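Local coordinates for protein short chain dehydrogenase (Mycobacterium smegmatis, PDB 3UCX) that probably acts as an oxidoreductase of the short-chain dehydrogenase family, built on a Rossmann-type fold, with its specific substrate not established, at residues A[140-145]-A[183-188]. Sequence-based numbering, arbitrary orientation.
Sequences GAVVNV and IRVNSV
Val142 and Asn186 anchor the middle of a parallel strand pair in which five backbone hydrogen bonds join 140-145 to 183-188. Val142 donates to Arg184 O (N to O 2.8 Å) and accepts from Asn186 N through its own carbonyl, the straightest of the five at 170°. The remaining three are Arg184 N to Gly140 O, Asn144 N to Asn186 O and Val188 N to Asn144 O. CA-H...O contacts reinforce them, among them Ser187 CA to Asn144 O at 3.2 Å.

On the face bearing Ala141, Val143 and Val188, the Arg184 chain bends at chi3 (-57°) and brings its guanidinium back towards the neighbouring strand, where Ala141 CB lies over one face, 3.5 Å from NH2. Val143 CG1, anti to its backbone N (chi1 -172°), reaches diagonally to Val188 CG2 at 3.8 Å. Between these two contacts a water bridges Val142 O and Asn186 ND2, 2.9 Å from each, so Val142 O is gripped twice. On the other face Val142 and Val185 lie side by side, with Val142 CB 4.1 Å from Val185 CG1.

Farther out, Arg184 NH1 bonds to the carbonyls of Met242 and Ile250, and Asn186 is held by Ile250 O and Gln253 N. Asn144 turns its amide to Asn94 and Ser171, tying in strand 91-94 and helix 158-179. That helix is the crossover of the beta-alpha-beta unit linking the two strands, adjacent in the Rossmann-type sheet; helix 232-243 packs on the Val143 and Val188 face.

Buried amide and guanidinium groups thus find partners in backbone carbonyls, neighbouring side chains and water, and the positive charge of Arg184 is probably stabilised by carbonyl dipoles.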
ATOM      1  N   GLY A 140       1.806  14.625 -23.957  1.00 13.50           N
ATOM      2  CA  GLY A 140       1.050  15.328 -22.936  1.00 13.33           C
ATOM      3  C   GLY A 140       0.813  14.539 -21.666  1.00 12.53           C
ATOM      4  O   GLY A 140       1.483  13.548 -21.387  1.00 12.62           O
ATOM      5  N   ALA A 141      -0.113  15.040 -20.871  1.00 12.58           N
ATOM      6  CA  ALA A 141      -0.355  14.541 -19.547  1.00 12.34           C
ATOM      7  C   ALA A 141      -1.843  14.462 -19.258  1.00 12.29           C
ATOM      8  O   ALA A 141      -2.632  15.319 -19.675  1.00 13.06           O
ATOM      9  CB  ALA A 141       0.343  15.431 -18.507  1.00 12.42           C
ATOM     10  N   VAL A 142      -2.203  13.430 -18.508  1.00 12.07           N
ATOM     11  CA  VAL A 142      -3.531  13.229 -18.013  1.00 11.65           C
ATOM     12  C   VAL A 142      -3.461  13.324 -16.496  1.00 11.67           C
ATOM     13  O   VAL A 142      -2.573  12.741 -15.899  1.00 12.01           O
ATOM     14  CB  VAL A 142      -4.075  11.846 -18.377  1.00 11.56           C
ATOM     15  CG1 VAL A 142      -5.440  11.617 -17.685  1.00 11.27           C
ATOM     16  CG2 VAL A 142      -4.143  11.694 -19.917  1.00 11.60           C
ATOM     17  N   VAL A 143      -4.377  14.081 -15.903  1.00 11.85           N
ATOM     18  CA  VAL A 143      -4.594  14.059 -14.450  1.00 11.89           C
ATOM     19  C   VAL A 143      -6.033  13.682 -14.181  1.00 12.05           C
ATOM     20  O   VAL A 143      -6.962  14.416 -14.552  1.00 12.33           O
ATOM     21  CB  VAL A 143      -4.304  15.402 -13.746  1.00 12.21           C
ATOM     22  CG1 VAL A 143      -4.367  15.216 -12.219  1.00 11.83           C
ATOM     23  CG2 VAL A 143      -2.947  15.952 -14.148  1.00 12.24           C
ATOM     24  N   ASN A 144      -6.213  12.558 -13.499  1.00 11.93           N
ATOM     25  CA  ASN A 144      -7.519  12.133 -13.056  1.00 12.45           C
ATOM     26  C   ASN A 144      -7.713  12.514 -11.596  1.00 12.86           C
ATOM     27  O   ASN A 144      -6.927  12.104 -10.747  1.00 13.06           O
ATOM     28  CB  ASN A 144      -7.695  10.633 -13.254  1.00 12.54           C
ATOM     29  CG  ASN A 144      -7.751  10.246 -14.712  1.00 12.78           C
ATOM     30  OD1 ASN A 144      -8.147  11.049 -15.541  1.00 13.05           O
ATOM     31  ND2 ASN A 144      -7.323   9.023 -15.030  1.00 12.80           N
ATOM     32  N   VAL A 145      -8.739  13.315 -11.322  1.00 13.04           N
ATOM     33  CA  VAL A 145      -9.076  13.683  -9.956  1.00 13.09           C
ATOM     34  C   VAL A 145      -9.815  12.518  -9.345  1.00 13.51           C
ATOM     35  O   VAL A 145     -10.907  12.122  -9.807  1.00 14.30           O
ATOM     36  CB  VAL A 145      -9.886  14.976  -9.874  1.00 13.75           C
ATOM     37  CG1 VAL A 145     -10.226  15.317  -8.401  1.00 12.92           C
ATOM     38  CG2 VAL A 145      -9.104  16.110 -10.533  1.00 13.70           C
ATOM     39  N   ILE A 183       3.088   9.657 -23.002  1.00 13.88           N
ATOM     40  CA  ILE A 183       1.965  10.322 -22.319  1.00 13.57           C
ATOM     41  C   ILE A 183       2.022   9.932 -20.825  1.00 13.00           C
ATOM     42  O   ILE A 183       2.082   8.753 -20.516  1.00 13.04           O
ATOM     43  CB  ILE A 183       0.595   9.911 -22.898  1.00 13.10           C
ATOM     44  CG1 ILE A 183       0.484  10.322 -24.390  1.00 13.34           C
ATOM     45  CG2 ILE A 183      -0.565  10.508 -22.112  1.00 12.56           C
ATOM     46  CD1 ILE A 183      -0.676   9.621 -25.081  1.00 13.88           C
ATOM     47  N   ARG A 184       2.014  10.934 -19.950  1.00 12.80           N
ATOM     48  CA  ARG A 184       1.986  10.734 -18.495  1.00 12.27           C
ATOM     49  C   ARG A 184       0.546  10.671 -18.004  1.00 11.35           C
ATOM     50  O   ARG A 184      -0.344  11.364 -18.522  1.00 11.55           O
ATOM     51  CB  ARG A 184       2.742  11.852 -17.777  1.00 13.05           C
ATOM     52  CG  ARG A 184       4.207  11.911 -18.170  1.00 13.47           C
ATOM     53  CD  ARG A 184       5.020  12.928 -17.375  1.00 13.41           C
ATOM     54  NE  ARG A 184       4.484  14.281 -17.481  1.00 13.70           N
ATOM     55  CZ  ARG A 184       3.706  14.901 -16.572  1.00 14.07           C
ATOM     56  NH1 ARG A 184       3.350  14.352 -15.412  1.00 13.52           N
ATOM     57  NH2 ARG A 184       3.300  16.129 -16.829  1.00 14.59           N
ATOM     58  N   VAL A 185       0.308   9.830 -17.003  1.00 10.74           N
ATOM     59  CA  VAL A 185      -1.013   9.703 -16.398  1.00 10.13           C
ATOM     60  C   VAL A 185      -0.838   9.607 -14.891  1.00 10.09           C
ATOM     61  O   VAL A 185      -0.228   8.676 -14.382  1.00  9.99           O
ATOM     62  CB  VAL A 185      -1.775   8.461 -16.881  1.00 10.22           C
ATOM     63  CG1 VAL A 185      -3.190   8.425 -16.272  1.00  9.85           C
ATOM     64  CG2 VAL A 185      -1.811   8.391 -18.428  1.00 10.07           C
ATOM     65  N   ASN A 186      -1.375  10.591 -14.177  1.00 10.29           N
ATOM     66  CA  ASN A 186      -1.330  10.599 -12.707  1.00 10.14           C
ATOM     67  C   ASN A 186      -2.696  10.913 -12.117  1.00 10.57           C
ATOM     68  O   ASN A 186      -3.609  11.388 -12.827  1.00 10.80           O
ATOM     69  CB  ASN A 186      -0.301  11.636 -12.224  1.00 10.08           C
ATOM     70  CG  ASN A 186       1.122  11.290 -12.636  1.00  9.99           C
ATOM     71  OD1 ASN A 186       1.739  10.392 -12.060  1.00  9.76           O
ATOM     72  ND2 ASN A 186       1.637  11.974 -13.669  1.00  9.35           N
ATOM     73  N   SER A 187      -2.822  10.690 -10.809  1.00 10.87           N
ATOM     74  CA  SER A 187      -4.047  10.972 -10.070  1.00 11.48           C
ATOM     75  C   SER A 187      -3.767  11.933  -8.915  1.00 11.49           C
ATOM     76  O   SER A 187      -2.666  11.943  -8.339  1.00 10.93           O
ATOM     77  CB  SER A 187      -4.624   9.668  -9.506  1.00 12.23           C
ATOM     78  OG  SER A 187      -4.887   8.701 -10.522  1.00 12.22           O
ATOM     79  N   VAL A 188      -4.760  12.758  -8.590  1.00 12.00           N
ATOM     80  CA  VAL A 188      -4.727  13.616  -7.402  1.00 12.00           C
ATOM     81  C   VAL A 188      -5.941  13.215  -6.527  1.00 12.58           C
ATOM     82  O   VAL A 188      -7.075  13.094  -7.030  1.00 12.80           O
ATOM     83  CB  VAL A 188      -4.723  15.111  -7.751  1.00 12.55           C
ATOM     84  CG1 VAL A 188      -4.907  15.988  -6.497  1.00 12.69           C
ATOM     85  CG2 VAL A 188      -3.450  15.508  -8.525  1.00 12.45           C
TER
HETATM   86  O   HOH W   1       4.012  15.413 -20.217  1.00 34.36           O
HETATM   87  O   HOH W   2      -0.080  13.895 -15.021  1.00 12.81           O